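Local coordinates for protein phosphoribosylamine--glycine ligase (Thermotoga maritima, PDB 1VKZ) that catalyses the ATP-dependent joining of glycine to 5-phospho-beta-D-ribosylamine, a step of de novo purine biosynthesis that yields glycinamide ribonucleotide, at residues E135-F140 against Y144-D149; S171-G176 against G184-D189. One frame throughout, in Å; residues are numbered along the deposited sequence.

Overall arrangement
Both contacts lie in the ATP-grasp region of the chain, on one four-stranded antiparallel sheet and the helices packed against it. Coming from the N terminus, interaction 1 closes first: helix 130-137 ends, the chain turns through Phe140, and after three intervening residues strand 144-148 begins. The chain then runs through strand 157-160 into helix 163-175, whose last turn meets residues 184-189 across a seven-residue loop in interaction 2. The two loops follow in series, neither nested nor crossed, yet their centres are only about 9 Å apart. Strands 144-148 and 186-190 are neighbours in the sheet, and Ile137 of interaction 1 packs on Ile188 of interaction 2.

Interaction 1 (E135-F140 against Y144-D149); sequences EKIKKF and YVIKAD
Tyr144 reaches out from the start of its strand and brings its ring up to the turn from Ile137 to Phe140; the side chains of Tyr144 and Ile137 cross at about a right angle. Ile137 CD1 lies 3.9 Å from Tyr144 CD1, and its CG1 lies about as close to CD1 and CE1 of Tyr144. That branch is delivered by a first torsion of -150°, which swings CG1 roughly opposite the backbone N and over to the tyrosine. Phe140 meets the ring with its root and not its own ring: CB is 3.8 Å from Tyr144 CE1, while the phenyl group leads away to Ile188 and Arg123. The carbonyl O of Phe140 comes up to the edge of the tyrosine ring, near its plane, 3.5 Å from CE1. Two residues further along the strand, Ile146 brings CD1 to within 4.0 Å of Ile137 CD1, the two isoleucines again crossing nearly perpendicularly. Long, branched aliphatic chains suit this buried seam, and the aromatic ring is long enough to pass from strand to turn, offering carbon to Ile137 and Phe140. With an alanine here the ring is gone, and Ile137 CG1 and Phe140 CB would probably be left without their aromatic partner. The type I beta turn, with Phe140 N bonded to Ile137 O, leads the chain off the helix. This is helix-on-sheet packing across a short alpha-to-beta connection, within an ATP-grasp domain.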
ATOM      1  N   GLU A 135      -4.667  32.279   5.007  1.00 50.20           N
ATOM      2  CA  GLU A 135      -4.694  33.023   3.747  1.00 50.05           C
ATOM      3  C   GLU A 135      -5.062  32.092   2.603  1.00 48.67           C
ATOM      4  O   GLU A 135      -6.053  32.310   1.915  1.00 47.53           O
ATOM      5  CB  GLU A 135      -3.326  33.686   3.481  1.00 50.68           C
ATOM      6  CG  GLU A 135      -3.191  34.440   2.151  1.00 53.52           C
ATOM      7  CD  GLU A 135      -2.422  33.672   1.066  1.00 59.60           C
ATOM      8  OE1 GLU A 135      -1.166  33.739   1.052  1.00 63.32           O
ATOM      9  OE2 GLU A 135      -3.069  33.015   0.207  1.00 63.41           O
ATOM     10  N   LYS A 136      -4.269  31.037   2.428  1.00 48.12           N
ATOM     11  CA  LYS A 136      -4.388  30.171   1.263  1.00 48.22           C
ATOM     12  C   LYS A 136      -5.648  29.295   1.269  1.00 46.84           C
ATOM     13  O   LYS A 136      -6.058  28.798   0.214  1.00 47.94           O
ATOM     14  CB  LYS A 136      -3.110  29.323   1.092  1.00 49.33           C
ATOM     15  CG  LYS A 136      -1.849  30.190   0.878  1.00 50.12           C
ATOM     16  CD  LYS A 136      -0.576  29.369   0.865  1.00 50.95           C
ATOM     17  CE  LYS A 136       0.670  30.259   0.950  1.00 51.75           C
ATOM     18  NZ  LYS A 136       1.265  30.500  -0.380  1.00 50.43           N
ATOM     19  N   ILE A 137      -6.279  29.110   2.427  1.00 45.43           N
ATOM     20  CA  ILE A 137      -7.486  28.293   2.465  1.00 46.21           C
ATOM     21  C   ILE A 137      -8.658  28.990   1.744  1.00 45.76           C
ATOM     22  O   ILE A 137      -9.552  28.328   1.205  1.00 44.38           O
ATOM     23  CB  ILE A 137      -7.850  27.862   3.923  1.00 47.87           C
ATOM     24  CG1 ILE A 137      -8.581  26.512   3.916  1.00 47.26           C
ATOM     25  CG2 ILE A 137      -8.649  28.953   4.661  1.00 46.86           C
ATOM     26  CD1 ILE A 137      -7.749  25.377   3.327  1.00 49.68           C
ATOM     27  N   LYS A 138      -8.617  30.320   1.701  1.00 47.16           N
ATOM     28  CA  LYS A 138      -9.675  31.122   1.073  1.00 47.64           C
ATOM     29  C   LYS A 138      -9.800  30.890  -0.433  1.00 47.62           C
ATOM     30  O   LYS A 138     -10.849  31.185  -1.013  1.00 47.67           O
ATOM     31  CB  LYS A 138      -9.473  32.624   1.360  1.00 47.85           C
ATOM     32  CG  LYS A 138      -9.838  33.036   2.789  1.00 48.05           C
ATOM     33  CD  LYS A 138      -9.518  34.513   3.076  1.00 47.34           C
ATOM     34  CE  LYS A 138      -8.085  34.688   3.548  1.00 46.73           C
ATOM     35  NZ  LYS A 138      -7.731  36.097   3.860  1.00 39.92           N
ATOM     36  N   LYS A 139      -8.747  30.356  -1.053  1.00 46.95           N
ATOM     37  CA  LYS A 139      -8.794  29.950  -2.463  1.00 47.66           C
ATOM     38  C   LYS A 139      -9.628  28.676  -2.754  1.00 46.39           C
ATOM     39  O   LYS A 139      -9.767  28.286  -3.915  1.00 46.09           O
ATOM     40  CB  LYS A 139      -7.371  29.734  -2.992  1.00 49.95           C
ATOM     41  CG  LYS A 139      -6.543  31.014  -3.142  1.00 53.69           C
ATOM     42  CD  LYS A 139      -5.231  30.704  -3.878  1.00 53.06           C
ATOM     43  CE  LYS A 139      -4.354  31.952  -4.081  1.00 60.26           C
ATOM     44  NZ  LYS A 139      -3.244  31.722  -5.075  1.00 59.36           N
ATOM     45  N   PHE A 140     -10.184  28.035  -1.725  1.00 45.12           N
ATOM     46  CA  PHE A 140     -10.861  26.744  -1.893  1.00 43.64           C
ATOM     47  C   PHE A 140     -12.261  26.753  -1.335  1.00 42.02           C
ATOM     48  O   PHE A 140     -12.628  27.633  -0.566  1.00 41.30           O
ATOM     49  CB  PHE A 140     -10.066  25.643  -1.196  1.00 41.39           C
ATOM     50  CG  PHE A 140      -8.698  25.416  -1.781  1.00 38.69           C
ATOM     51  CD1 PHE A 140      -7.623  26.179  -1.370  1.00 33.24           C
ATOM     52  CD2 PHE A 140      -8.487  24.405  -2.718  1.00 39.14           C
ATOM     53  CE1 PHE A 140      -6.387  25.969  -1.883  1.00 30.90           C
ATOM     54  CE2 PHE A 140      -7.250  24.181  -3.232  1.00 36.31           C
ATOM     55  CZ  PHE A 140      -6.190  24.969  -2.821  1.00 41.13           C
ATOM     56  N   TYR A 144     -12.777  20.642   2.183  1.00 41.45           N
ATOM     57  CA  TYR A 144     -11.354  20.999   2.178  1.00 41.71           C
ATOM     58  C   TYR A 144     -10.498  19.776   2.368  1.00 41.12           C
ATOM     59  O   TYR A 144     -10.865  18.889   3.119  1.00 41.00           O
ATOM     60  CB  TYR A 144     -11.001  22.014   3.289  1.00 41.54           C
ATOM     61  CG  TYR A 144     -11.717  23.349   3.182  1.00 41.86           C
ATOM     62  CD1 TYR A 144     -11.359  24.273   2.211  1.00 36.59           C
ATOM     63  CD2 TYR A 144     -12.750  23.677   4.044  1.00 36.34           C
ATOM     64  CE1 TYR A 144     -11.987  25.468   2.113  1.00 34.32           C
ATOM     65  CE2 TYR A 144     -13.405  24.880   3.943  1.00 39.82           C
ATOM     66  CZ  TYR A 144     -13.015  25.772   2.976  1.00 39.36           C
ATOM     67  OH  TYR A 144     -13.653  26.973   2.861  1.00 37.00           O
ATOM     68  N   VAL A 145      -9.364  19.737   1.677  1.00 41.98           N
ATOM     69  CA  VAL A 145      -8.422  18.655   1.816  1.00 44.31           C
ATOM     70  C   VAL A 145      -7.070  19.220   2.186  1.00 43.40           C
ATOM     71  O   VAL A 145      -6.498  20.016   1.454  1.00 45.02           O
ATOM     72  CB  VAL A 145      -8.282  17.850   0.532  1.00 46.20           C
ATOM     73  CG1 VAL A 145      -7.449  16.586   0.803  1.00 50.82           C
ATOM     74  CG2 VAL A 145      -9.637  17.519  -0.025  1.00 42.15           C
ATOM     75  N   ILE A 146      -6.589  18.826   3.350  1.00 44.80           N
ATOM     76  CA  ILE A 146      -5.274  19.213   3.845  1.00 44.02           C
ATOM     77  C   ILE A 146      -4.468  17.946   3.925  1.00 42.25           C
ATOM     78  O   ILE A 146      -4.966  16.937   4.390  1.00 39.69           O
ATOM     79  CB  ILE A 146      -5.412  19.829   5.258  1.00 44.82           C
ATOM     80  CG1 ILE A 146      -6.209  21.142   5.210  1.00 51.06           C
ATOM     81  CG2 ILE A 146      -4.076  20.030   5.904  1.00 46.68           C
ATOM     82  CD1 ILE A 146      -5.496  22.321   4.524  1.00 51.72           C
ATOM     83  N   LYS A 147      -3.229  18.000   3.460  1.00 43.28           N
ATOM     84  CA  LYS A 147      -2.363  16.851   3.447  1.00 43.80           C
ATOM     85  C   LYS A 147      -1.015  17.201   4.026  1.00 41.58           C
ATOM     86  O   LYS A 147      -0.341  18.102   3.543  1.00 39.69           O
ATOM     87  CB  LYS A 147      -2.152  16.357   2.015  1.00 44.07           C
ATOM     88  CG  LYS A 147      -3.411  16.247   1.183  1.00 49.34           C
ATOM     89  CD  LYS A 147      -3.149  15.350  -0.025  1.00 50.93           C
ATOM     90  CE  LYS A 147      -3.556  16.040  -1.313  1.00 63.67           C
ATOM     91  NZ  LYS A 147      -3.470  15.144  -2.522  1.00 64.22           N
ATOM     92  N   ALA A 148      -0.610  16.456   5.044  1.00 41.11           N
ATOM     93  CA  ALA A 148       0.732  16.570   5.598  1.00 42.09           C
ATOM     94  C   ALA A 148       1.821  16.290   4.576  1.00 39.55           C
ATOM     95  O   ALA A 148       1.756  15.306   3.870  1.00 41.47           O
ATOM     96  CB  ALA A 148       0.871  15.608   6.745  1.00 44.46           C
ATOM     97  N   ASP A 149       2.826  17.145   4.497  1.00 40.79           N
ATOM     98  CA  ASP A 149       3.932  16.895   3.579  1.00 43.09           C
ATOM     99  C   ASP A 149       4.548  15.522   3.807  1.00 43.72           C
ATOM    100  O   ASP A 149       4.736  14.762   2.859  1.00 43.93           O
ATOM    101  CB  ASP A 149       5.049  17.944   3.692  1.00 44.16           C
ATOM    102  CG  ASP A 149       6.159  17.744   2.620  1.00 42.61           C
ATOM    103  OD1 ASP A 149       5.856  17.202   1.545  1.00 56.29           O
ATOM    104  OD2 ASP A 149       7.341  18.108   2.738  1.00 40.35           O
TER

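Interaction 2 (S171-G176 against G184-D189); sequences SKLIIG and GPVVID
Gly184 N donates to Ile174 O at 2.8 Å in a nearly straight bond (171° at the hydrogen), joining the last turn of helix 163-175 to the chain just before strand 186-190. A water bridges Leu173 O and Gly184 O, donating to both and lying 2.6 Å from Leu173 O, and Ile174 CA sends a C-H toward Gly184 O at 3.5 Å. Glycine suits position 184 because at phi 122° a CB would collide with the preceding carbonyl O and with Pro185 CD. Beneath this polar join the side chains are purely aliphatic. Val186 points toward the helix and sets both methyls against Ile174, CG1 lying 3.7 Å from Ile174 CG1; the two side chains cross at about a right angle. Leu173, its CG opposite the backbone N (chi1 -176°), brings CD2 to 4.2 Å from Val186 CG1. The compact, beta-branched valine fits a strand position facing the helix. Around them, Leu173 also rests on Ile146 and Ala148 of strand 144-148, Ile174 touches Leu133 of helix 130-137, and Val186 packs on Ala127 of strand 124-127, placing the helix end over the sheet.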
ATOM      1  N   SER A 171      -3.713  23.690  11.147  1.00 43.24           N
ATOM      2  CA  SER A 171      -2.700  24.494  11.805  1.00 44.33           C
ATOM      3  C   SER A 171      -1.877  23.626  12.745  1.00 44.37           C
ATOM      4  O   SER A 171      -0.658  23.723  12.782  1.00 42.96           O
ATOM      5  CB  SER A 171      -3.374  25.599  12.629  1.00 44.75           C
ATOM      6  OG  SER A 171      -4.289  26.331  11.843  1.00 47.00           O
ATOM      7  N   LYS A 172      -2.592  22.823  13.538  1.00 45.81           N
ATOM      8  CA  LYS A 172      -2.004  21.871  14.479  1.00 45.68           C
ATOM      9  C   LYS A 172      -1.212  20.846  13.747  1.00 44.72           C
ATOM     10  O   LYS A 172      -0.196  20.398  14.239  1.00 44.14           O
ATOM     11  CB  LYS A 172      -3.073  21.118  15.281  1.00 46.65           C
ATOM     12  CG  LYS A 172      -3.672  21.889  16.433  1.00 43.95           C
ATOM     13  CD  LYS A 172      -4.738  21.062  17.135  1.00 45.77           C
ATOM     14  CE  LYS A 172      -5.510  21.895  18.161  1.00 48.71           C
ATOM     15  NZ  LYS A 172      -6.356  22.938  17.500  1.00 49.03           N
ATOM     16  N   LEU A 173      -1.694  20.456  12.572  1.00 45.39           N
ATOM     17  CA  LEU A 173      -0.953  19.518  11.715  1.00 44.46           C
ATOM     18  C   LEU A 173       0.371  20.109  11.216  1.00 44.86           C
ATOM     19  O   LEU A 173       1.363  19.392  11.077  1.00 44.08           O
ATOM     20  CB  LEU A 173      -1.815  19.076  10.523  1.00 45.07           C
ATOM     21  CG  LEU A 173      -1.222  18.020   9.563  1.00 44.59           C
ATOM     22  CD1 LEU A 173      -0.833  16.756  10.299  1.00 51.77           C
ATOM     23  CD2 LEU A 173      -2.180  17.674   8.481  1.00 43.24           C
ATOM     24  N   ILE A 174       0.368  21.405  10.913  1.00 45.85           N
ATOM     25  CA  ILE A 174       1.587  22.102  10.496  1.00 46.92           C
ATOM     26  C   ILE A 174       2.611  22.134  11.649  1.00 46.79           C
ATOM     27  O   ILE A 174       3.774  21.799  11.465  1.00 44.89           O
ATOM     28  CB  ILE A 174       1.271  23.565  10.008  1.00 46.57           C
ATOM     29  CG1 ILE A 174       0.502  23.558   8.687  1.00 45.20           C
ATOM     30  CG2 ILE A 174       2.564  24.380   9.815  1.00 46.46           C
ATOM     31  CD1 ILE A 174      -0.332  24.794   8.447  1.00 46.20           C
ATOM     32  N   ILE A 175       2.141  22.508  12.836  1.00 47.58           N
ATOM     33  CA  ILE A 175       3.007  22.756  13.991  1.00 47.86           C
ATOM     34  C   ILE A 175       3.342  21.496  14.795  1.00 47.70           C
ATOM     35  O   ILE A 175       4.033  21.577  15.796  1.00 49.64           O
ATOM     36  CB  ILE A 175       2.351  23.768  14.895  1.00 46.38           C
ATOM     37  CG1 ILE A 175       2.011  25.028  14.110  1.00 47.28           C
ATOM     38  CG2 ILE A 175       3.274  24.135  16.072  1.00 52.96           C
ATOM     39  CD1 ILE A 175       0.979  25.891  14.823  1.00 52.38           C
ATOM     40  N   GLY A 176       2.864  20.336  14.355  1.00 48.58           N
ATOM     41  CA  GLY A 176       3.175  19.071  15.011  1.00 48.08           C
ATOM     42  C   GLY A 176       2.318  18.763  16.221  1.00 47.18           C
ATOM     43  O   GLY A 176       2.599  17.820  16.948  1.00 46.89           O
ATOM     44  N   GLY A 184       5.445  20.359   9.686  1.00 46.66           N
ATOM     45  CA  GLY A 184       5.947  20.895   8.441  1.00 46.59           C
ATOM     46  C   GLY A 184       4.803  21.236   7.506  1.00 47.03           C
ATOM     47  O   GLY A 184       3.629  21.125   7.875  1.00 47.03           O
ATOM     48  N   PRO A 185       5.151  21.639   6.289  1.00 46.79           N
ATOM     49  CA  PRO A 185       4.182  22.206   5.373  1.00 46.09           C
ATOM     50  C   PRO A 185       3.028  21.265   5.122  1.00 46.11           C
ATOM     51  O   PRO A 185       3.144  20.054   5.368  1.00 46.71           O
ATOM     52  CB  PRO A 185       4.986  22.399   4.083  1.00 46.18           C
ATOM     53  CG  PRO A 185       6.436  22.410   4.518  1.00 47.38           C
ATOM     54  CD  PRO A 185       6.502  21.551   5.704  1.00 46.29           C
ATOM     55  N   VAL A 186       1.923  21.831   4.636  1.00 43.74           N
ATOM     56  CA  VAL A 186       0.793  21.044   4.168  1.00 39.87           C
ATOM     57  C   VAL A 186       0.394  21.458   2.765  1.00 38.97           C
ATOM     58  O   VAL A 186       0.560  22.597   2.354  1.00 35.77           O
ATOM     59  CB  VAL A 186      -0.429  21.139   5.097  1.00 39.18           C
ATOM     60  CG1 VAL A 186      -0.060  20.698   6.486  1.00 35.81           C
ATOM     61  CG2 VAL A 186      -1.021  22.553   5.111  1.00 38.96           C
ATOM     62  N   VAL A 187      -0.094  20.486   2.022  1.00 41.04           N
ATOM     63  CA  VAL A 187      -0.754  20.738   0.747  1.00 42.72           C
ATOM     64  C   VAL A 187      -2.234  21.036   1.029  1.00 42.65           C
ATOM     65  O   VAL A 187      -2.892  20.370   1.839  1.00 40.83           O
ATOM     66  CB  VAL A 187      -0.660  19.509  -0.231  1.00 42.84           C
ATOM     67  CG1 VAL A 187      -1.218  19.860  -1.617  1.00 41.01           C
ATOM     68  CG2 VAL A 187       0.800  19.011  -0.331  1.00 47.73           C
ATOM     69  N   ILE A 188      -2.753  22.040   0.347  1.00 42.11           N
ATOM     70  CA  ILE A 188      -4.173  22.258   0.344  1.00 44.10           C
ATOM     71  C   ILE A 188      -4.574  21.810  -1.041  1.00 45.21           C
ATOM     72  O   ILE A 188      -4.075  22.327  -2.020  1.00 45.93           O
ATOM     73  CB  ILE A 188      -4.483  23.721   0.606  1.00 45.25           C
ATOM     74  CG1 ILE A 188      -3.586  24.238   1.763  1.00 43.70           C
ATOM     75  CG2 ILE A 188      -5.978  23.877   0.916  1.00 51.36           C
ATOM     76  CD1 ILE A 188      -3.599  25.733   1.982  1.00 46.41           C
ATOM     77  N   ASP A 189      -5.423  20.799  -1.124  1.00 44.55           N
ATOM     78  CA  ASP A 189      -5.769  20.223  -2.397  1.00 45.55           C
ATOM     79  C   ASP A 189      -7.226  20.552  -2.698  1.00 46.62           C
ATOM     80  O   ASP A 189      -8.102  20.518  -1.831  1.00 46.14           O
ATOM     81  CB  ASP A 189      -5.555  18.703  -2.352  1.00 49.46           C
ATOM     82  CG  ASP A 189      -4.731  18.157  -3.546  1.00 56.36           C
ATOM     83  OD1 ASP A 189      -4.248  18.970  -4.357  1.00 50.98           O
ATOM     84  OD2 ASP A 189      -4.536  16.919  -3.759  1.00 62.72           O
TER
HETATM   85  O   HOH W   1       2.639  18.795   8.847  1.00 47.72           O